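Local coordinates for protein acylneuraminate lyase (Mycoplasma synoviae, PDB 4N4P) that belongs to the acylneuraminate lyases, TIM-barrel enzymes of the dihydrodipicolinate synthetase family, and assembles from four protein chains, at residues A[95-109]-A[125-139]. Residues are numbered along the deposited sequence; the frame is centred on the assembly and turned at random.
Sequences AKLAKELKYDAISAI and YEEISKAADIPMLIY
I106 packs against I134 and M136 in the layer between sheet and helices of a TIM barrel, where strands 105-108 and 136-139 run parallel as neighbours, joined by the crossover helix 118-131. The strands are tied by I106 N to P135 O and L137 N to I106 O (2.8 Å). Proline suits the first place because it offers a carbonyl and needs no partner for its nitrogen.

The tight part lies on the helix side of this pair. CD1 of I106 touches CG2 of I134 at 3.7 Å and CE of M136 at 3.6 Å. I134 has CG1 anti to the backbone N (chi1 -178°) and, with chi2 extended, reaches CD1 to A98 CB and Y103 CB, met from one side, where a branched apolar chain fits. M136 bends at chi2 and chi3, curling back to lay SD over S107 CA. Small A108 leaves room for I128 CD1 and the Y125 ring. A95 CB meets A131 CB where the axes of segments 95-100 and 125-131 pass 10.1 Å apart.

On the sheet's other face, S107 and Y139 both hydrogen-bond Y46. I109 CG2 sits over the Y139 ring, a CH-pi contact 3.8 Å from its centroid.

The solvent side is looser and polar, held by long lysines that span from helix 88-100 to the C-terminal end of helix 118-131 and the residues after it. K96 NZ meets A131 O on a lone pair, while K99 NZ bonds D133 O at 2.8 Å; a water also accepts from K99 NZ and D133 N. The D133 carboxylate instead pairs with K161.

At the buried end, the Y125 hydroxyl donates to A108 O at 2.6 Å, tilted 28° from the carbonyl plane, and weakly accepts from Y139 N.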
ATOM      1  N   ALA A  95     -27.184  17.415  14.463  1.00 13.45           N
ATOM      2  CA  ALA A  95     -26.501  18.714  14.683  1.00 13.23           C
ATOM      3  C   ALA A  95     -27.413  19.681  15.424  1.00 13.74           C
ATOM      4  O   ALA A  95     -26.986  20.362  16.362  1.00 12.91           O
ATOM      5  CB  ALA A  95     -26.018  19.330  13.358  1.00 13.46           C
ATOM      6  N   LYS A  96     -28.684  19.727  15.024  1.00 13.29           N
ATOM      7  CA  LYS A  96     -29.666  20.577  15.722  1.00 13.77           C
ATOM      8  C   LYS A  96     -29.903  20.135  17.144  1.00 13.76           C
ATOM      9  O   LYS A  96     -30.008  20.973  18.053  1.00 12.86           O
ATOM     10  CB  LYS A  96     -31.012  20.600  14.964  1.00 13.72           C
ATOM     11  CG  LYS A  96     -30.940  21.286  13.636  1.00 16.80           C
ATOM     12  CD  LYS A  96     -32.294  21.218  12.905  1.00 21.10           C
ATOM     13  CE  LYS A  96     -32.173  21.477  11.401  1.00 24.50           C
ATOM     14  NZ  LYS A  96     -31.863  22.897  11.027  1.00 28.13           N
ATOM     15  N   LEU A  97     -29.986  18.818  17.361  1.00 12.41           N
ATOM     16  CA  LEU A  97     -30.142  18.291  18.712  1.00 12.56           C
ATOM     17  C   LEU A  97     -28.928  18.602  19.594  1.00 12.32           C
ATOM     18  O   LEU A  97     -29.101  18.973  20.752  1.00 11.60           O
ATOM     19  CB  LEU A  97     -30.405  16.769  18.706  1.00 12.66           C
ATOM     20  CG  LEU A  97     -30.671  16.113  20.064  1.00 13.36           C
ATOM     21  CD1 LEU A  97     -31.886  16.714  20.784  1.00 16.48           C
ATOM     22  CD2 LEU A  97     -30.824  14.581  19.939  1.00 12.12           C
ATOM     23  N   ALA A  98     -27.717  18.414  19.056  1.00 11.21           N
ATOM     24  CA  ALA A  98     -26.495  18.734  19.786  1.00 11.66           C
ATOM     25  C   ALA A  98     -26.534  20.186  20.273  1.00 12.21           C
ATOM     26  O   ALA A  98     -26.153  20.486  21.391  1.00 11.69           O
ATOM     27  CB  ALA A  98     -25.263  18.513  18.904  1.00 11.43           C
ATOM     28  N   LYS A  99     -27.016  21.074  19.416  1.00 12.67           N
ATOM     29  CA  LYS A  99     -27.051  22.491  19.776  1.00 13.86           C
ATOM     30  C   LYS A  99     -28.102  22.742  20.871  1.00 13.58           C
ATOM     31  O   LYS A  99     -27.847  23.454  21.853  1.00 13.67           O
ATOM     32  CB  LYS A  99     -27.352  23.320  18.535  1.00 13.83           C
ATOM     33  CG  LYS A  99     -27.633  24.820  18.830  1.00 16.25           C
ATOM     34  CD  LYS A  99     -26.442  25.502  19.459  1.00 19.11           C
ATOM     35  CE  LYS A  99     -26.699  27.027  19.631  1.00 23.67           C
ATOM     36  NZ  LYS A  99     -26.738  27.723  18.302  1.00 24.59           N
ATOM     37  N   GLU A 100     -29.283  22.177  20.673  1.00 14.84           N
ATOM     38  CA  GLU A 100     -30.365  22.209  21.670  1.00 16.30           C
ATOM     39  C   GLU A 100     -29.885  21.718  23.038  1.00 16.13           C
ATOM     40  O   GLU A 100     -30.256  22.273  24.096  1.00 16.28           O
ATOM     41  CB  GLU A 100     -31.568  21.379  21.167  1.00 17.35           C
ATOM     42  CG  GLU A 100     -32.723  21.264  22.165  1.00 23.29           C
ATOM     43  CD  GLU A 100     -33.796  20.261  21.752  1.00 31.17           C
ATOM     44  OE1 GLU A 100     -34.419  20.453  20.689  1.00 35.57           O
ATOM     45  OE2 GLU A 100     -34.034  19.283  22.502  1.00 35.76           O
ATOM     46  N   LEU A 101     -29.054  20.672  23.029  1.00 14.88           N
ATOM     47  CA  LEU A 101     -28.595  20.073  24.269  1.00 13.88           C
ATOM     48  C   LEU A 101     -27.326  20.725  24.824  1.00 13.45           C
ATOM     49  O   LEU A 101     -26.817  20.282  25.856  1.00 12.63           O
ATOM     50  CB  LEU A 101     -28.373  18.559  24.101  1.00 14.29           C
ATOM     51  CG  LEU A 101     -29.649  17.743  23.887  1.00 15.27           C
ATOM     52  CD1 LEU A 101     -29.244  16.365  23.388  1.00 13.78           C
ATOM     53  CD2 LEU A 101     -30.466  17.654  25.167  1.00 15.93           C
ATOM     54  N   LYS A 102     -26.855  21.762  24.129  1.00 12.89           N
ATOM     55  CA  LYS A 102     -25.725  22.606  24.551  1.00 13.84           C
ATOM     56  C   LYS A 102     -24.398  21.861  24.504  1.00 12.61           C
ATOM     57  O   LYS A 102     -23.526  22.071  25.357  1.00 12.36           O
ATOM     58  CB  LYS A 102     -25.945  23.204  25.958  1.00 14.26           C
ATOM     59  CG  LYS A 102     -27.328  23.806  26.210  1.00 19.53           C
ATOM     60  CD  LYS A 102     -27.403  25.223  25.735  1.00 27.60           C
ATOM     61  CE  LYS A 102     -28.286  26.049  26.670  1.00 30.60           C
ATOM     62  NZ  LYS A 102     -27.805  27.466  26.728  1.00 32.55           N
ATOM     63  N   TYR A 103     -24.244  20.998  23.505  1.00 11.57           N
ATOM     64  CA  TYR A 103     -22.936  20.372  23.240  1.00 11.11           C
ATOM     65  C   TYR A 103     -21.939  21.458  22.852  1.00 10.96           C
ATOM     66  O   TYR A 103     -22.306  22.459  22.235  1.00 11.03           O
ATOM     67  CB  TYR A 103     -23.047  19.306  22.116  1.00 10.34           C
ATOM     68  CG  TYR A 103     -23.472  17.973  22.677  1.00 10.63           C
ATOM     69  CD1 TYR A 103     -24.804  17.747  23.078  1.00  8.49           C
ATOM     70  CD2 TYR A 103     -22.533  16.959  22.885  1.00  8.99           C
ATOM     71  CE1 TYR A 103     -25.194  16.520  23.654  1.00 10.73           C
ATOM     72  CE2 TYR A 103     -22.888  15.750  23.443  1.00  8.70           C
ATOM     73  CZ  TYR A 103     -24.233  15.531  23.846  1.00 11.81           C
ATOM     74  OH  TYR A 103     -24.579  14.336  24.428  1.00 10.93           O
ATOM     75  N   ASP A 104     -20.671  21.252  23.200  1.00 10.72           N
ATOM     76  CA  ASP A 104     -19.645  22.266  22.943  1.00 10.63           C
ATOM     77  C   ASP A 104     -19.164  22.244  21.498  1.00 10.21           C
ATOM     78  O   ASP A 104     -18.739  23.273  20.927  1.00 10.50           O
ATOM     79  CB  ASP A 104     -18.505  22.058  23.932  1.00  9.60           C
ATOM     80  CG  ASP A 104     -18.943  22.288  25.341  1.00 11.84           C
ATOM     81  OD1 ASP A 104     -19.195  23.474  25.700  1.00 14.75           O
ATOM     82  OD2 ASP A 104     -19.056  21.311  26.096  1.00 11.34           O
ATOM     83  N   ALA A 105     -19.226  21.061  20.893  1.00  9.22           N
ATOM     84  CA  ALA A 105     -18.917  20.911  19.480  1.00  8.80           C
ATOM     85  C   ALA A 105     -19.557  19.629  18.947  1.00  8.76           C
ATOM     86  O   ALA A 105     -19.978  18.750  19.710  1.00  9.60           O
ATOM     87  CB  ALA A 105     -17.391  20.859  19.223  1.00  7.79           C
ATOM     88  N   ILE A 106     -19.556  19.522  17.634  1.00 10.31           N
ATOM     89  CA  ILE A 106     -19.916  18.288  16.960  1.00 10.34           C
ATOM     90  C   ILE A 106     -18.760  17.920  16.061  1.00 11.27           C
ATOM     91  O   ILE A 106     -17.871  18.747  15.798  1.00 10.67           O
ATOM     92  CB  ILE A 106     -21.223  18.413  16.109  1.00 10.72           C
ATOM     93  CG1 ILE A 106     -21.121  19.605  15.140  1.00 10.94           C
ATOM     94  CG2 ILE A 106     -22.459  18.506  17.014  1.00 11.33           C
ATOM     95  CD1 ILE A 106     -22.292  19.759  14.179  1.00 12.78           C
ATOM     96  N   SER A 107     -18.749  16.665  15.608  1.00 10.78           N
ATOM     97  CA  SER A 107     -17.788  16.251  14.612  1.00 10.30           C
ATOM     98  C   SER A 107     -18.556  15.372  13.646  1.00 10.83           C
ATOM     99  O   SER A 107     -19.652  14.902  13.968  1.00 10.14           O
ATOM    100  CB  SER A 107     -16.617  15.475  15.251  1.00 10.63           C
ATOM    101  OG  SER A 107     -17.088  14.214  15.706  1.00 11.88           O
ATOM    102  N   ALA A 108     -17.984  15.127  12.470  1.00 10.56           N
ATOM    103  CA  ALA A 108     -18.618  14.214  11.516  1.00 10.89           C
ATOM    104  C   ALA A 108     -17.534  13.477  10.770  1.00 11.60           C
ATOM    105  O   ALA A 108     -16.650  14.094  10.164  1.00 10.70           O
ATOM    106  CB  ALA A 108     -19.502  14.967  10.540  1.00 11.33           C
ATOM    107  N   ILE A 109     -17.590  12.153  10.822  1.00 11.87           N
ATOM    108  CA  ILE A 109     -16.680  11.349  10.029  1.00 12.95           C
ATOM    109  C   ILE A 109     -16.769  11.668   8.526  1.00 13.17           C
ATOM    110  O   ILE A 109     -17.813  12.084   8.025  1.00 13.40           O
ATOM    111  CB  ILE A 109     -16.928   9.851  10.259  1.00 13.27           C
ATOM    112  CG1 ILE A 109     -18.403   9.521   9.969  1.00 15.03           C
ATOM    113  CG2 ILE A 109     -16.630   9.496  11.717  1.00 13.98           C
ATOM    114  CD1 ILE A 109     -18.531   8.181   9.364  1.00 21.53           C
ATOM    115  N   TYR A 125     -19.931  18.415   4.214  1.00 13.58           N
ATOM    116  CA  TYR A 125     -19.704  19.267   5.384  1.00 13.66           C
ATOM    117  C   TYR A 125     -20.473  20.597   5.298  1.00 13.85           C
ATOM    118  O   TYR A 125     -21.028  21.080   6.304  1.00 13.92           O
ATOM    119  CB  TYR A 125     -18.221  19.484   5.581  1.00 13.60           C
ATOM    120  CG  TYR A 125     -17.548  18.291   6.217  1.00 13.76           C
ATOM    121  CD1 TYR A 125     -17.830  17.926   7.547  1.00 16.22           C
ATOM    122  CD2 TYR A 125     -16.606  17.557   5.511  1.00 14.93           C
ATOM    123  CE1 TYR A 125     -17.186  16.824   8.143  1.00 14.76           C
ATOM    124  CE2 TYR A 125     -15.963  16.470   6.087  1.00 14.32           C
ATOM    125  CZ  TYR A 125     -16.254  16.112   7.397  1.00 14.80           C
ATOM    126  OH  TYR A 125     -15.587  15.040   7.943  1.00 15.79           O
ATOM    127  N   GLU A 126     -20.554  21.149   4.090  1.00 15.02           N
ATOM    128  CA  GLU A 126     -21.384  22.338   3.841  1.00 16.65           C
ATOM    129  C   GLU A 126     -22.837  22.125   4.282  1.00 16.55           C
ATOM    130  O   GLU A 126     -23.408  22.940   4.991  1.00 16.99           O
ATOM    131  CB  GLU A 126     -21.369  22.700   2.359  1.00 17.44           C
ATOM    132  CG  GLU A 126     -20.138  23.389   1.881  1.00 21.19           C
ATOM    133  CD  GLU A 126     -20.342  23.944   0.496  1.00 27.72           C
ATOM    134  OE1 GLU A 126     -20.139  23.203  -0.484  1.00 30.11           O
ATOM    135  OE2 GLU A 126     -20.695  25.136   0.397  1.00 32.93           O
ATOM    136  N   GLU A 127     -23.447  21.032   3.844  1.00 17.25           N
ATOM    137  CA  GLU A 127     -24.826  20.751   4.230  1.00 17.44           C
ATOM    138  C   GLU A 127     -24.985  20.640   5.761  1.00 17.44           C
ATOM    139  O   GLU A 127     -25.934  21.165   6.319  1.00 16.71           O
ATOM    140  CB  GLU A 127     -25.319  19.480   3.555  1.00 18.21           C
ATOM    141  CG  GLU A 127     -25.541  19.606   2.070  1.00 22.43           C
ATOM    142  CD  GLU A 127     -26.554  18.593   1.573  1.00 27.81           C
ATOM    143  OE1 GLU A 127     -26.225  17.850   0.625  1.00 32.05           O
ATOM    144  OE2 GLU A 127     -27.667  18.527   2.141  1.00 29.01           O
ATOM    145  N   ILE A 128     -24.061  19.955   6.441  1.00 16.55           N
ATOM    146  CA  ILE A 128     -24.178  19.827   7.900  1.00 17.40           C
ATOM    147  C   ILE A 128     -24.080  21.213   8.569  1.00 18.00           C
ATOM    148  O   ILE A 128     -24.802  21.507   9.508  1.00 18.39           O
ATOM    149  CB  ILE A 128     -23.127  18.861   8.518  1.00 16.96           C
ATOM    150  CG1 ILE A 128     -23.196  17.486   7.845  1.00 16.37           C
ATOM    151  CG2 ILE A 128     -23.351  18.731  10.063  1.00 17.97           C
ATOM    152  CD1 ILE A 128     -21.961  16.582   8.129  1.00 15.93           C
ATOM    153  N   SER A 129     -23.209  22.065   8.049  1.00 19.28           N
ATOM    154  CA  SER A 129     -22.979  23.401   8.626  1.00 20.49           C
ATOM    155  C   SER A 129     -24.222  24.290   8.624  1.00 21.44           C
ATOM    156  O   SER A 129     -24.401  25.100   9.515  1.00 21.71           O
ATOM    157  CB  SER A 129     -21.866  24.113   7.862  1.00 20.27           C
ATOM    158  OG  SER A 129     -22.327  24.563   6.595  1.00 23.05           O
ATOM    159  N   LYS A 130     -25.071  24.142   7.616  1.00 22.09           N
ATOM    160  CA  LYS A 130     -26.288  24.958   7.533  1.00 23.02           C
ATOM    161  C   LYS A 130     -27.315  24.606   8.601  1.00 22.67           C
ATOM    162  O   LYS A 130     -28.203  25.405   8.895  1.00 22.99           O
ATOM    163  CB  LYS A 130     -26.915  24.820   6.155  1.00 23.29           C
ATOM    164  CG  LYS A 130     -26.526  25.902   5.165  1.00 27.13           C
ATOM    165  CD  LYS A 130     -25.252  25.603   4.443  1.00 31.22           C
ATOM    166  CE  LYS A 130     -25.270  26.217   3.042  1.00 34.19           C
ATOM    167  NZ  LYS A 130     -23.958  25.959   2.367  1.00 37.95           N
ATOM    168  N   ALA A 131     -27.201  23.410   9.186  1.00 21.90           N
ATOM    169  CA  ALA A 131     -28.227  22.890  10.097  1.00 21.05           C
ATOM    170  C   ALA A 131     -28.315  23.608  11.443  1.00 20.64           C
ATOM    171  O   ALA A 131     -29.404  23.739  12.011  1.00 21.05           O
ATOM    172  CB  ALA A 131     -28.025  21.378  10.324  1.00 20.85           C
ATOM    173  N   ALA A 132     -27.174  24.035  11.976  1.00 19.98           N
ATOM    174  CA  ALA A 132     -27.125  24.609  13.319  1.00 19.60           C
ATOM    175  C   ALA A 132     -25.815  25.330  13.501  1.00 19.27           C
ATOM    176  O   ALA A 132     -24.802  24.964  12.899  1.00 19.53           O
ATOM    177  CB  ALA A 132     -27.258  23.524  14.394  1.00 18.96           C
ATOM    178  N   ASP A 133     -25.859  26.361  14.332  1.00 19.14           N
ATOM    179  CA  ASP A 133     -24.680  27.129  14.679  1.00 18.79           C
ATOM    180  C   ASP A 133     -24.033  26.527  15.914  1.00 17.84           C
ATOM    181  O   ASP A 133     -24.366  26.846  17.062  1.00 18.00           O
ATOM    182  CB  ASP A 133     -25.051  28.604  14.858  1.00 19.89           C
ATOM    183  CG  ASP A 133     -25.387  29.277  13.524  1.00 23.05           C
ATOM    184  OD1 ASP A 133     -25.025  28.746  12.435  1.00 24.40           O
ATOM    185  OD2 ASP A 133     -26.029  30.352  13.564  1.00 28.91           O
ATOM    186  N   ILE A 134     -23.119  25.604  15.649  1.00 16.17           N
ATOM    187  CA  ILE A 134     -22.414  24.873  16.683  1.00 13.74           C
ATOM    188  C   ILE A 134     -21.054  24.524  16.059  1.00 13.00           C
ATOM    189  O   ILE A 134     -20.969  24.240  14.872  1.00 12.51           O
ATOM    190  CB  ILE A 134     -23.219  23.620  17.171  1.00 14.22           C
ATOM    191  CG1 ILE A 134     -22.466  22.893  18.306  1.00 13.80           C
ATOM    192  CG2 ILE A 134     -23.550  22.695  15.970  1.00 12.03           C
ATOM    193  CD1 ILE A 134     -23.282  21.763  19.025  1.00 13.80           C
ATOM    194  N   PRO A 135     -19.969  24.611  16.841  1.00 12.64           N
ATOM    195  CA  PRO A 135     -18.663  24.376  16.217  1.00 11.50           C
ATOM    196  C   PRO A 135     -18.532  22.951  15.707  1.00 11.69           C
ATOM    197  O   PRO A 135     -19.004  22.032  16.367  1.00 12.11           O
ATOM    198  CB  PRO A 135     -17.699  24.612  17.375  1.00 12.15           C
ATOM    199  CG  PRO A 135     -18.380  25.661  18.188  1.00 11.66           C
ATOM    200  CD  PRO A 135     -19.823  25.177  18.193  1.00 12.69           C
ATOM    201  N   MET A 136     -17.913  22.799  14.538  1.00 11.34           N
ATOM    202  CA  MET A 136     -17.686  21.496  13.917  1.00 11.85           C
ATOM    203  C   MET A 136     -16.196  21.151  13.862  1.00 11.30           C
ATOM    204  O   MET A 136     -15.340  21.998  13.505  1.00 10.36           O
ATOM    205  CB  MET A 136     -18.296  21.491  12.496  1.00 11.82           C
ATOM    206  CG  MET A 136     -17.763  20.442  11.552  1.00 13.75           C
ATOM    207  SD  MET A 136     -18.339  18.783  12.047  1.00 17.26           S
ATOM    208  CE  MET A 136     -20.030  18.845  11.469  1.00 13.79           C
ATOM    209  N   LEU A 137     -15.884  19.898  14.218  1.00 10.91           N
ATOM    210  CA  LEU A 137     -14.570  19.319  13.981  1.00 11.86           C
ATOM    211  C   LEU A 137     -14.691  18.326  12.842  1.00 12.43           C
ATOM    212  O   LEU A 137     -15.414  17.335  12.976  1.00 13.13           O
ATOM    213  CB  LEU A 137     -14.070  18.585  15.250  1.00 11.44           C
ATOM    214  CG  LEU A 137     -13.775  19.565  16.386  1.00 13.89           C
ATOM    215  CD1 LEU A 137     -13.708  18.792  17.753  1.00 14.07           C
ATOM    216  CD2 LEU A 137     -12.509  20.353  16.064  1.00 12.76           C
ATOM    217  N   ILE A 138     -14.020  18.587  11.719  1.00 12.24           N
ATOM    218  CA  ILE A 138     -14.046  17.647  10.620  1.00 12.53           C
ATOM    219  C   ILE A 138     -13.042  16.519  10.885  1.00 13.01           C
ATOM    220  O   ILE A 138     -12.161  16.642  11.742  1.00 14.56           O
ATOM    221  CB  ILE A 138     -13.801  18.335   9.264  1.00 13.44           C
ATOM    222  CG1 ILE A 138     -12.422  18.991   9.216  1.00 13.83           C
ATOM    223  CG2 ILE A 138     -14.891  19.388   8.992  1.00 11.83           C
ATOM    224  CD1 ILE A 138     -12.074  19.555   7.859  1.00 17.51           C
ATOM    225  N   TYR A 139     -13.209  15.394  10.216  1.00 12.18           N
ATOM    226  CA  TYR A 139     -12.260  14.314  10.370  1.00 13.41           C
ATOM    227  C   TYR A 139     -11.161  14.516   9.358  1.00 14.76           C
ATOM    228  O   TYR A 139     -11.435  14.878   8.228  1.00 13.98           O
ATOM    229  CB  TYR A 139     -12.934  12.970  10.148  1.00 12.42           C
ATOM    230  CG  TYR A 139     -13.354  12.323  11.441  1.00 12.50           C
ATOM    231  CD1 TYR A 139     -12.796  11.109  11.842  1.00 13.32           C
ATOM    232  CD2 TYR A 139     -14.288  12.932  12.275  1.00 11.83           C
ATOM    233  CE1 TYR A 139     -13.177  10.497  13.040  1.00 12.16           C
ATOM    234  CE2 TYR A 139     -14.671  12.350  13.443  1.00 12.11           C
ATOM    235  CZ  TYR A 139     -14.115  11.116  13.830  1.00 13.92           C
ATOM    236  OH  TYR A 139     -14.475  10.546  15.027  1.00 14.41           O
TER
HETATM  237  O   HOH W   1     -28.358  27.186  15.848  1.00 22.74           O